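PDB 4Q1Q: Adhesin/invasin TibA autotransporter, which mediates adhesion to and invasion of human intestinal epithelial cells and drives bacterial aggregation, here seen as the heptosylated beta-helical N-terminal part of its passenger region. Local coordinates for residues I115-G126 against T135-G146; V161-T170 against S181-T189. One frame throughout, in Å; residues are numbered along the deposited sequence.

Interaction 1. Residues I115-G126 against T135-G146; sequences INSGGDQYVISG and TSGARQFVSSGG. With 289 (D-glycero-alpha-D-manno-heptopyranose), chain N; 289 (D-glycero-alpha-D-manno-heptopyranose), chain M; 289 (D-glycero-alpha-D-manno-heptopyranose), chain B; 289 (D-glycero-alpha-D-manno-heptopyranose), chain O.
Tyr122 and Phe141 both set CG beside the backbone N (chi1 -80° and -64°), and this shared torsion lays their rings one over the other as an offset stack. The planes diverge by 19° and Phe141 CD2 sits 3.7 Å from Tyr122 CZ, nearer the rim of the tyrosine ring than its middle; Tyr160 continues the stack beyond Phe141. Beside it, Asp120 and Arg139 run side by side on the same face of the sheet. Arg139, bent at its third torsion, grips the carboxylate side-on: NE reaches Asp120 OD1 at 3.0 Å and NH2 reaches OD2 at 3.1 Å, each on the syn side. The rim of the Phe141 ring points at a face of the Arg139 guanidinium, with Phe141 CZ above its centre, while Asp120 lies at that group's edge.

On the other face, Gln121 and Gln140 send extended side chains inward, CG anti to the backbone N in each. Gln140 NE2 donates to Gln121 OE1 at 2.9 Å with the amides nearly coplanar. Gln121 NE2 in turn bonds to Gln102 OE1, and Gln140 OE1 to Gln159 NE2, putting both buried side chains in a glutamine ladder from coil to coil. Val123 and Val142 follow on the same face. Where the turn Thr135 to Ala138 begins, Thr135 OG1 donates to a lone pair of Ile115 O at 2.7 Å, and Ile115 CG2 presses tightly on Ala138 CB at 3.5 Å.

Asp120 to Val123 pair in parallel with Arg139 to Val142, the strand axes coming within 4.8 Å. Ser117, Ser125, Ser143 and Ser144 each carry an O-linked heptose, and Ile124 packs against two of these sugars. In-register ladders of like side chains, here glutamines inside and aromatics outside, characterise the right-handed parallel beta-helix of autotransporter passenger domains.

Interaction 2. Residues V161-T170 against S181-T189; sequences VRDGGSATDT and SSGGSAAKT. With 289 (D-glycero-alpha-D-manno-heptopyranose), chain R; 289 (D-glycero-alpha-D-manno-heptopyranose), chain P; 289 (D-glycero-alpha-D-manno-heptopyranose), chain Q; 289 (D-glycero-alpha-D-manno-heptopyranose), chain O.
Ser166-Ala167-Thr168 and Ser185-Ala186-Ala187 pair as parallel strands whose axes approach to 4.7 Å and differ in direction by 10°, with Ala167 N bonded to Ser185 O at 2.9 Å and Ala187 N to Ala167 O, and ahead of them matching type II turns (Arg162 to Gly165, Ser181 to Gly184) lie one above the other.

The side chains are small. Ala167 and Ala186 face the interior, where Gln178 touches both. On the opposite face, Ser185 holds OG anti to its backbone N (chi1 -172°) and carries a heptose that spreads along the strand until its O4 lies 3.6 Å from Ala187 CB. Ser181 and Ser182 are heptosylated too. Arg162 reaches the sugar on Ser181 edge-on: NE and, weakly, NH2 both address its O2, although the modelled NE distance is too short to be taken literally. Between the turns, Gly164 N donates to Gly183 O at 2.8 Å from well above the carbonyl plane, so the turns themselves are stitched together.

Past the strands, Asp169 and Lys188 both take left-handed backbone angles, and their side chains start out side by side, Asp169 OD1 3.9 Å from Lys188 CB. Thr168 OG1 donates to Asp169 OD2, meeting it from above the carboxylate plane. A water at this corner accepts from Thr170 N (3.1 Å), donates to Ala187 O and bonds with Thr189 OG1, bridging the two rungs where the chain bends. Stacked glycine-rich turns, short parallel strands and aligned residues in the left-handed alpha region repeat from coil to coil in this beta-helix, with heptoses on its outer surface.

How the interactions relate
The two interactions join successive coils of the same solenoid, centres about 13 Å apart, but sample different parts of the coil. Interaction 1 spans the strand face of 120-124 and 139-143, with long side chains: a salt bridge and stacked rings outside, amides and valines within. Interaction 2 holds mainly the next face, 166-168 with 185-187, where serines and alanines leave the work to backbone bonds, one water and sugars. Both are partly buried. They also touch directly: Val142 O and Gly145 N probably bond to Arg162 N and Gly164 O, Arg162 packs on Phe141, and the heptose on Ser144 reaches Asp163.

Interaction 1. Residues I115-G126 against T135-G146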
loop_
_atom_site.group_PDB
_atom_site.type_symbol
_atom_site.label_atom_id
_atom_site.label_comp_id
_atom_site.label_asym_id
_atom_site.label_seq_id
_atom_site.Cartn_x
_atom_site.Cartn_y
_atom_site.Cartn_z
ATOM N N ILE A 115 5.048 -5.173 -6.430
ATOM C CA ILE A 115 5.812 -3.952 -6.738
ATOM C C ILE A 115 7.293 -4.186 -6.474
ATOM O O ILE A 115 7.686 -4.449 -5.343
ATOM C CB ILE A 115 5.333 -2.714 -5.949
ATOM C CG1 ILE A 115 3.806 -2.684 -5.916
ATOM C CG2 ILE A 115 5.884 -1.429 -6.568
ATOM C CD1 ILE A 115 3.249 -1.737 -4.880
ATOM N N ASN A 116 8.102 -4.109 -7.524
ATOM C CA ASN A 116 9.540 -4.365 -7.391
ATOM C C ASN A 116 10.374 -3.095 -7.261
ATOM O O ASN A 116 9.855 -1.985 -7.336
ATOM C CB ASN A 116 10.049 -5.203 -8.569
ATOM C CG ASN A 116 9.520 -6.621 -8.525
ATOM O OD1 ASN A 116 9.530 -7.262 -7.471
ATOM N ND2 ASN A 116 9.007 -7.098 -9.653
ATOM N N SER A 117 11.675 -3.279 -7.080
ATOM C CA SER A 117 12.601 -2.182 -6.816
ATOM C C SER A 117 12.340 -1.004 -7.750
ATOM O O SER A 117 12.309 -1.123 -8.973
ATOM C CB SER A 117 14.052 -2.677 -6.871
ATOM O OG SER A 117 14.880 -1.894 -6.026
ATOM N N GLY A 118 12.052 0.140 -7.138
ATOM C CA GLY A 118 11.838 1.390 -7.854
ATOM C C GLY A 118 10.482 1.481 -8.517
ATOM O O GLY A 118 10.205 2.427 -9.251
ATOM N N GLY A 119 9.610 0.515 -8.243
ATOM C CA GLY A 119 8.284 0.510 -8.848
ATOM C C GLY A 119 7.299 1.232 -7.948
ATOM O O GLY A 119 7.495 1.295 -6.742
ATOM N N ASP A 120 6.240 1.769 -8.537
ATOM C CA ASP A 120 5.250 2.529 -7.786
ATOM C C ASP A 120 3.823 2.108 -8.121
ATOM O O ASP A 120 3.484 1.860 -9.282
ATOM C CB ASP A 120 5.395 4.021 -8.097
ATOM C CG ASP A 120 6.589 4.663 -7.410
ATOM O OD1 ASP A 120 7.013 4.178 -6.338
ATOM O OD2 ASP A 120 7.108 5.666 -7.942
ATOM N N GLN A 121 3.004 2.001 -7.081
ATOM C CA GLN A 121 1.579 1.794 -7.241
ATOM C C GLN A 121 0.907 2.975 -6.564
ATOM O O GLN A 121 1.111 3.180 -5.373
ATOM C CB GLN A 121 1.128 0.507 -6.550
ATOM C CG GLN A 121 -0.370 0.289 -6.637
ATOM C CD GLN A 121 -0.790 -0.907 -5.813
ATOM O OE1 GLN A 121 -0.485 -1.001 -4.619
ATOM N NE2 GLN A 121 -1.507 -1.827 -6.453
ATOM N N TYR A 122 0.078 3.693 -7.310
ATOM C CA TYR A 122 -0.762 4.758 -6.783
ATOM C C TYR A 122 -2.221 4.314 -6.697
ATOM O O TYR A 122 -2.815 3.860 -7.678
ATOM C CB TYR A 122 -0.671 5.959 -7.720
ATOM C CG TYR A 122 0.554 6.829 -7.568
ATOM C CD1 TYR A 122 1.740 6.504 -8.216
ATOM C CD2 TYR A 122 0.516 7.997 -6.816
ATOM C CE1 TYR A 122 2.854 7.315 -8.125
ATOM C CE2 TYR A 122 1.642 8.794 -6.692
ATOM C CZ TYR A 122 2.807 8.454 -7.346
ATOM O OH TYR A 122 3.928 9.251 -7.278
ATOM N N VAL A 123 -2.823 4.424 -5.519
ATOM C CA VAL A 123 -4.206 4.036 -5.378
ATOM C C VAL A 123 -4.934 5.287 -4.910
ATOM O O VAL A 123 -4.821 5.690 -3.748
ATOM C CB VAL A 123 -4.380 2.920 -4.342
ATOM C CG1 VAL A 123 -5.844 2.539 -4.250
ATOM C CG2 VAL A 123 -3.508 1.711 -4.641
ATOM N N ILE A 124 -5.674 5.905 -5.815
ATOM C CA ILE A 124 -6.221 7.227 -5.552
ATOM C C ILE A 124 -7.714 7.346 -5.837
ATOM O O ILE A 124 -8.345 6.442 -6.378
ATOM C CB ILE A 124 -5.457 8.292 -6.360
ATOM C CG1 ILE A 124 -5.620 8.048 -7.863
ATOM C CG2 ILE A 124 -4.000 8.295 -5.919
ATOM C CD1 ILE A 124 -4.550 8.671 -8.733
ATOM N N SER A 125 -8.297 8.458 -5.406
ATOM C CA SER A 125 -9.635 8.869 -5.845
ATOM C C SER A 125 -10.686 7.773 -5.669
ATOM O O SER A 125 -11.691 7.743 -6.366
ATOM C CB SER A 125 -9.615 9.345 -7.308
ATOM O OG SER A 125 -8.711 10.408 -7.621
ATOM N N GLY A 126 -10.493 6.857 -4.728
ATOM C CA GLY A 126 -11.471 5.798 -4.533
ATOM C C GLY A 126 -11.145 4.511 -5.255
ATOM O O GLY A 126 -11.986 3.632 -5.368
ATOM N N THR A 135 7.873 -4.707 -2.037
ATOM C CA THR A 135 9.214 -5.238 -1.785
ATOM C C THR A 135 10.238 -4.111 -1.681
ATOM O O THR A 135 9.887 -2.929 -1.724
ATOM C CB THR A 135 9.675 -6.232 -2.885
ATOM O OG1 THR A 135 9.836 -5.561 -4.145
ATOM C CG2 THR A 135 8.673 -7.366 -3.069
ATOM N N SER A 136 11.501 -4.507 -1.566
ATOM C CA SER A 136 12.643 -3.623 -1.342
ATOM C C SER A 136 12.753 -2.574 -2.432
ATOM O O SER A 136 12.819 -2.920 -3.605
ATOM C CB SER A 136 13.944 -4.431 -1.277
ATOM O OG SER A 136 14.964 -3.737 -0.577
ATOM N N GLY A 137 12.761 -1.302 -2.039
ATOM C CA GLY A 137 12.783 -0.199 -2.994
ATOM C C GLY A 137 11.455 0.096 -3.662
ATOM O O GLY A 137 11.360 1.046 -4.443
ATOM N N ALA A 138 10.422 -0.693 -3.380
ATOM C CA ALA A 138 9.105 -0.421 -3.971
ATOM C C ALA A 138 8.316 0.591 -3.146
ATOM O O ALA A 138 8.579 0.736 -1.963
ATOM C CB ALA A 138 8.292 -1.702 -4.079
ATOM N N ARG A 139 7.329 1.254 -3.741
ATOM C CA ARG A 139 6.506 2.182 -2.984
ATOM C C ARG A 139 5.036 2.037 -3.333
ATOM O O ARG A 139 4.690 1.900 -4.493
ATOM C CB ARG A 139 6.950 3.634 -3.248
ATOM C CG ARG A 139 8.405 3.874 -2.880
ATOM C CD ARG A 139 8.870 5.314 -3.054
ATOM N NE ARG A 139 8.636 5.843 -4.395
ATOM C CZ ARG A 139 8.893 7.102 -4.738
ATOM N NH1 ARG A 139 9.432 7.935 -3.869
ATOM N NH2 ARG A 139 8.648 7.551 -5.951
ATOM N N GLN A 140 4.177 2.142 -2.328
ATOM C CA GLN A 140 2.740 2.225 -2.545
ATOM C C GLN A 140 2.196 3.528 -1.970
ATOM O O GLN A 140 2.442 3.842 -0.810
ATOM C CB GLN A 140 2.081 1.018 -1.871
ATOM C CG GLN A 140 0.580 0.963 -2.107
ATOM C CD GLN A 140 -0.151 0.009 -1.190
ATOM O OE1 GLN A 140 -0.083 0.100 0.038
ATOM N NE2 GLN A 140 -0.910 -0.896 -1.795
ATOM N N PHE A 141 1.446 4.278 -2.770
ATOM C CA PHE A 141 0.870 5.555 -2.366
ATOM C C PHE A 141 -0.646 5.456 -2.360
ATOM O O PHE A 141 -1.211 5.033 -3.366
ATOM C CB PHE A 141 1.238 6.669 -3.344
ATOM C CG PHE A 141 2.709 6.963 -3.398
ATOM C CD1 PHE A 141 3.288 7.825 -2.477
ATOM C CD2 PHE A 141 3.510 6.357 -4.358
ATOM C CE1 PHE A 141 4.647 8.089 -2.503
ATOM C CE2 PHE A 141 4.865 6.649 -4.404
ATOM C CZ PHE A 141 5.434 7.503 -3.480
ATOM N N VAL A 142 -1.283 5.828 -1.247
ATOM C CA VAL A 142 -2.731 5.771 -1.144
ATOM C C VAL A 142 -3.287 7.121 -0.729
ATOM O O VAL A 142 -2.889 7.695 0.292
ATOM C CB VAL A 142 -3.219 4.746 -0.121
ATOM C CG1 VAL A 142 -4.679 4.423 -0.417
ATOM C CG2 VAL A 142 -2.324 3.529 -0.185
ATOM N N SER A 143 -4.230 7.607 -1.523
ATOM C CA SER A 143 -4.683 8.960 -1.280
ATOM C C SER A 143 -6.108 9.237 -1.699
ATOM O O SER A 143 -6.645 8.600 -2.606
ATOM C CB SER A 143 -3.800 9.905 -2.083
ATOM O OG SER A 143 -3.990 11.228 -1.601
ATOM N N SER A 144 -6.670 10.223 -1.013
ATOM C CA SER A 144 -7.940 10.836 -1.358
ATOM C C SER A 144 -8.987 9.819 -1.784
ATOM O O SER A 144 -9.422 9.792 -2.940
ATOM C CB SER A 144 -7.729 11.926 -2.414
ATOM O OG SER A 144 -7.552 13.178 -1.768
ATOM N N GLY A 145 -9.376 8.998 -0.816
ATOM C CA GLY A 145 -10.428 8.025 -1.055
ATOM C C GLY A 145 -9.920 6.678 -1.508
ATOM O O GLY A 145 -10.682 5.711 -1.533
ATOM N N GLY A 146 -8.637 6.584 -1.831
ATOM C CA GLY A 146 -8.066 5.278 -2.142
ATOM C C GLY A 146 -7.940 4.360 -0.948
ATOM O O GLY A 146 -7.643 4.800 0.159
HETATM O O7 289 N . -3.773 12.218 -6.381
HETATM C C7 289 N . -2.398 11.819 -6.391
HETATM C C6 289 N . -1.839 11.795 -4.972
HETATM O O6 289 N . -0.765 12.734 -4.853
HETATM C C5 289 N . -2.881 12.078 -3.882
HETATM O O5 289 N . -2.143 12.224 -2.665
HETATM C C1 289 N . -3.033 12.116 -1.551
HETATM C C2 289 N . -3.697 13.471 -1.378
HETATM O O2 289 N . -2.632 14.376 -1.076
HETATM C C3 289 N . -4.503 13.721 -2.661
HETATM O O3 289 N . -4.870 15.109 -2.722
HETATM C C4 289 N . -3.845 13.265 -3.974
HETATM O O4 289 N . -4.925 12.878 -4.835
HETATM O O7 289 M . -11.364 14.724 -8.407
HETATM C C7 289 M . -10.110 15.297 -8.791
HETATM C C6 289 M . -9.051 14.205 -8.897
HETATM O O6 289 M . -7.791 14.826 -9.170
HETATM C C5 289 M . -8.963 13.333 -7.645
HETATM O O5 289 M . -9.370 12.028 -8.068
HETATM C C1 289 M . -8.399 11.158 -8.660
HETATM C C2 289 M . -6.956 11.654 -8.760
HETATM O O2 289 M . -6.745 12.497 -9.901
HETATM C C3 289 M . -6.499 12.458 -7.551
HETATM O O3 289 M . -5.358 13.263 -7.878
HETATM C C4 289 M . -7.589 13.355 -6.963
HETATM O O4 289 M . -7.684 12.940 -5.595
HETATM O O7 289 B . 16.756 -3.021 -11.259
HETATM C C7 289 B . 16.107 -2.499 -10.095
HETATM C C6 289 B . 16.842 -1.249 -9.627
HETATM O O6 289 B . 16.754 -0.254 -10.647
HETATM C C5 289 B . 16.224 -0.674 -8.360
HETATM O O5 289 B . 16.612 -1.471 -7.239
HETATM C C1 289 B . 15.889 -1.062 -6.075
HETATM C C2 289 B . 16.529 0.268 -5.688
HETATM O O2 289 B . 17.950 0.137 -5.582
HETATM C C3 289 B . 16.145 1.271 -6.769
HETATM O O3 289 B . 16.701 2.563 -6.508
HETATM C C4 289 B . 16.622 0.780 -8.132
HETATM O O4 289 B . 16.034 1.636 -9.117
HETATM O O7 289 O . -11.160 12.476 2.426
HETATM C C7 289 O . -11.918 13.271 1.508
HETATM C C6 289 O . -11.194 13.324 0.168
HETATM O O6 289 O . -11.847 14.267 -0.691
HETATM C C5 289 O . -9.733 13.722 0.336
HETATM O O5 289 O . -9.254 14.459 -1.045
HETATM C C1 289 O . -7.825 14.272 -1.192
HETATM C C2 289 O . -7.142 14.862 0.048
HETATM O O2 289 O . -6.103 15.758 -0.361
HETATM C C3 289 O . -8.129 15.606 0.958
HETATM O O3 289 O . -8.055 17.008 0.674
HETATM C C4 289 O . -9.594 15.155 0.858
HETATM O O4 289 O . -10.203 15.260 2.150
#

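Interaction 2. Residues V161-T170 against S181-T189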
loop_
_atom_site.group_PDB
_atom_site.type_symbol
_atom_site.label_atom_id
_atom_site.label_comp_id
_atom_site.label_asym_id
_atom_site.label_seq_id
_atom_site.Cartn_x
_atom_site.Cartn_y
_atom_site.Cartn_z
ATOM N N VAL A 161 0.415 6.323 3.346
ATOM C CA VAL A 161 -1.015 6.590 3.481
ATOM C C VAL A 161 -1.209 8.093 3.682
ATOM O O VAL A 161 -0.952 8.655 4.752
ATOM C CB VAL A 161 -1.615 5.762 4.619
ATOM C CG1 VAL A 161 -3.131 5.872 4.636
ATOM C CG2 VAL A 161 -1.173 4.313 4.476
ATOM N N ARG A 162 -1.643 8.757 2.618
ATOM C CA ARG A 162 -1.718 10.217 2.612
ATOM C C ARG A 162 -3.117 10.710 2.950
ATOM O O ARG A 162 -4.006 9.901 3.247
ATOM C CB ARG A 162 -1.219 10.737 1.256
ATOM C CG ARG A 162 0.250 10.382 1.047
ATOM C CD ARG A 162 1.003 11.447 0.272
ATOM N NE ARG A 162 2.445 11.290 0.395
ATOM C CZ ARG A 162 3.285 11.303 -0.636
ATOM N NH1 ARG A 162 2.826 11.426 -1.876
ATOM N NH2 ARG A 162 4.584 11.166 -0.419
ATOM N N ASP A 163 -3.305 12.026 2.922
ATOM C CA ASP A 163 -4.580 12.635 3.310
ATOM C C ASP A 163 -5.724 11.904 2.618
ATOM O O ASP A 163 -5.677 11.731 1.412
ATOM C CB ASP A 163 -4.583 14.144 2.980
ATOM C CG ASP A 163 -5.782 14.908 3.556
ATOM O OD1 ASP A 163 -6.458 14.395 4.476
ATOM O OD2 ASP A 163 -6.065 16.050 3.116
ATOM N N GLY A 164 -6.748 11.465 3.344
ATOM C CA GLY A 164 -7.859 10.726 2.754
ATOM C C GLY A 164 -7.526 9.308 2.309
ATOM O O GLY A 164 -8.354 8.635 1.703
ATOM N N GLY A 165 -6.335 8.807 2.624
ATOM C CA GLY A 165 -5.975 7.468 2.181
ATOM C C GLY A 165 -6.326 6.495 3.286
ATOM O O GLY A 165 -6.298 6.855 4.464
ATOM N N SER A 166 -6.625 5.249 2.930
ATOM C CA SER A 166 -6.924 4.291 3.981
ATOM C C SER A 166 -6.317 2.919 3.738
ATOM O O SER A 166 -6.430 2.351 2.655
ATOM C CB SER A 166 -8.439 4.185 4.169
ATOM O OG SER A 166 -8.720 3.536 5.394
ATOM N N ALA A 167 -5.719 2.369 4.789
ATOM C CA ALA A 167 -5.080 1.062 4.689
ATOM C C ALA A 167 -5.680 0.182 5.754
ATOM O O ALA A 167 -5.781 0.607 6.907
ATOM C CB ALA A 167 -3.582 1.147 4.914
ATOM N N THR A 168 -6.022 -1.043 5.370
ATOM C CA THR A 168 -6.498 -2.014 6.346
ATOM C C THR A 168 -5.702 -3.325 6.221
ATOM O O THR A 168 -5.242 -3.698 5.137
ATOM C CB THR A 168 -8.036 -2.186 6.260
ATOM O OG1 THR A 168 -8.477 -2.991 7.362
ATOM C CG2 THR A 168 -8.496 -2.868 4.967
ATOM N N ASP A 169 -5.440 -3.958 7.361
ATOM C CA ASP A 169 -4.864 -5.296 7.425
ATOM C C ASP A 169 -3.497 -5.273 6.782
ATOM O O ASP A 169 -3.049 -6.258 6.214
ATOM C CB ASP A 169 -5.726 -6.354 6.726
ATOM C CG ASP A 169 -7.119 -6.461 7.326
ATOM O OD1 ASP A 169 -7.225 -7.145 8.364
ATOM O OD2 ASP A 169 -8.081 -5.878 6.772
ATOM N N THR A 170 -2.824 -4.135 6.861
ATOM C CA THR A 170 -1.448 -4.065 6.405
ATOM C C THR A 170 -0.590 -4.931 7.327
ATOM O O THR A 170 -0.805 -4.968 8.548
ATOM C CB THR A 170 -0.979 -2.589 6.420
ATOM O OG1 THR A 170 -1.909 -1.758 5.708
ATOM C CG2 THR A 170 0.367 -2.458 5.760
ATOM N N SER A 181 0.132 9.864 7.235
ATOM C CA SER A 181 0.151 11.310 7.328
ATOM C C SER A 181 -1.191 11.821 7.809
ATOM O O SER A 181 -2.137 11.041 7.954
ATOM C CB SER A 181 0.432 11.937 5.966
ATOM O OG SER A 181 1.662 11.471 5.451
ATOM N N SER A 182 -1.248 13.140 7.979
ATOM C CA SER A 182 -2.451 13.831 8.437
ATOM C C SER A 182 -3.604 13.551 7.499
ATOM O O SER A 182 -3.455 13.680 6.296
ATOM C CB SER A 182 -2.260 15.345 8.517
ATOM O OG SER A 182 -1.091 15.665 9.257
ATOM N N GLY A 183 -4.733 13.130 8.062
ATOM C CA GLY A 183 -5.900 12.790 7.265
ATOM C C GLY A 183 -5.768 11.387 6.702
ATOM O O GLY A 183 -6.709 10.905 6.085
ATOM N N GLY A 184 -4.632 10.729 6.932
ATOM C CA GLY A 184 -4.451 9.325 6.576
ATOM C C GLY A 184 -4.943 8.425 7.697
ATOM O O GLY A 184 -4.914 8.807 8.866
ATOM N N SER A 185 -5.396 7.230 7.342
ATOM C CA SER A 185 -5.830 6.276 8.342
ATOM C C SER A 185 -5.449 4.818 8.061
ATOM O O SER A 185 -5.645 4.306 6.952
ATOM C CB SER A 185 -7.343 6.398 8.466
ATOM O OG SER A 185 -7.830 5.629 9.551
ATOM N N ALA A 186 -4.961 4.158 9.108
ATOM C CA ALA A 186 -4.649 2.734 9.110
ATOM C C ALA A 186 -5.416 1.941 10.182
ATOM O O ALA A 186 -5.580 2.359 11.331
ATOM C CB ALA A 186 -3.155 2.568 9.322
ATOM N N ALA A 187 -5.859 0.745 9.810
ATOM C CA ALA A 187 -6.621 -0.131 10.689
ATOM C C ALA A 187 -6.053 -1.536 10.592
ATOM O O ALA A 187 -5.668 -1.964 9.505
ATOM C CB ALA A 187 -8.102 -0.096 10.353
ATOM N N LYS A 188 -5.933 -2.199 11.741
ATOM C CA LYS A 188 -5.566 -3.609 11.841
ATOM C C LYS A 188 -4.212 -3.879 11.210
ATOM O O LYS A 188 -4.016 -4.865 10.480
ATOM C CB LYS A 188 -6.616 -4.529 11.201
ATOM C CG LYS A 188 -8.045 -4.355 11.693
ATOM C CD LYS A 188 -8.199 -4.764 13.148
ATOM C CE LYS A 188 -9.549 -4.332 13.691
ATOM N NZ LYS A 188 -9.501 -4.337 15.177
ATOM N N THR A 189 -3.293 -2.967 11.499
ATOM C CA THR A 189 -1.927 -3.076 11.036
ATOM C C THR A 189 -1.269 -4.076 11.977
ATOM O O THR A 189 -1.425 -4.017 13.193
ATOM C CB THR A 189 -1.177 -1.725 11.054
ATOM O OG1 THR A 189 -1.798 -0.776 10.174
ATOM C CG2 THR A 189 0.251 -1.912 10.590
HETATM O O7 289 R . -12.615 2.727 6.246
HETATM C C7 289 R . -11.272 3.214 6.371
HETATM C C6 289 R . -11.196 4.505 7.190
HETATM O O6 289 R . -12.512 4.934 7.571
HETATM C C5 289 R . -10.278 4.424 8.419
HETATM O O5 289 R . -10.233 5.702 9.058
HETATM C C1 289 R . -9.079 5.781 9.901
HETATM C C2 289 R . -9.301 4.951 11.165
HETATM O O2 289 R . -10.311 5.499 12.025
HETATM C C3 289 R . -9.596 3.524 10.693
HETATM O O3 289 R . -10.012 2.774 11.845
HETATM C C4 289 R . -10.614 3.448 9.547
HETATM O O4 289 R . -10.621 2.102 9.054
HETATM O O7 289 P . 4.163 15.043 7.515
HETATM C C7 289 P . 4.402 15.785 6.317
HETATM C C6 289 P . 3.564 15.152 5.211
HETATM O O6 289 P . 4.048 15.634 3.948
HETATM C C5 289 P . 3.530 13.621 5.292
HETATM O O5 289 P . 2.457 13.296 4.407
HETATM C C1 289 P . 2.178 11.901 4.330
HETATM C C2 289 P . 3.370 11.265 3.627
HETATM O O2 289 P . 3.706 11.910 2.400
HETATM C C3 289 P . 4.540 11.383 4.589
HETATM O O3 289 P . 5.693 10.809 3.975
HETATM C C4 289 P . 4.795 12.845 4.930
HETATM O O4 289 P . 5.703 12.720 6.023
HETATM O O7 289 Q . -4.651 19.250 10.411
HETATM C C7 289 Q . -3.491 19.276 9.568
HETATM C C6 289 Q . -2.245 19.418 10.434
HETATM O O6 289 Q . -2.615 20.036 11.666
HETATM C C5 289 Q . -1.584 18.063 10.672
HETATM O O5 289 Q . -0.973 17.790 9.409
HETATM C C1 289 Q . -0.188 16.607 9.271
HETATM C C2 289 Q . 0.977 16.760 10.237
HETATM O O2 289 Q . 1.782 17.863 9.811
HETATM C C3 289 Q . 0.415 16.903 11.655
HETATM O O3 289 Q . 1.479 17.060 12.599
HETATM C C4 289 Q . -0.546 18.079 11.793
HETATM O O4 289 Q . -1.062 18.021 13.127
HETATM O O7 289 O . -11.160 12.476 2.426
HETATM C C7 289 O . -11.918 13.271 1.508
HETATM C C6 289 O . -11.194 13.324 0.168
HETATM O O6 289 O . -11.847 14.267 -0.691
HETATM C C5 289 O . -9.733 13.722 0.336
HETATM O O5 289 O . -9.254 14.459 -1.045
HETATM C C1 289 O . -7.825 14.272 -1.192
HETATM C C2 289 O . -7.142 14.862 0.048
HETATM O O2 289 O . -6.103 15.758 -0.361
HETATM C C3 289 O . -8.129 15.606 0.958
HETATM O O3 289 O . -8.055 17.008 0.674
HETATM C C4 289 O . -9.594 15.155 0.858
HETATM O O4 289 O . -10.203 15.260 2.150
HETATM O O HOH W 1 -3.354 -1.318 8.090
#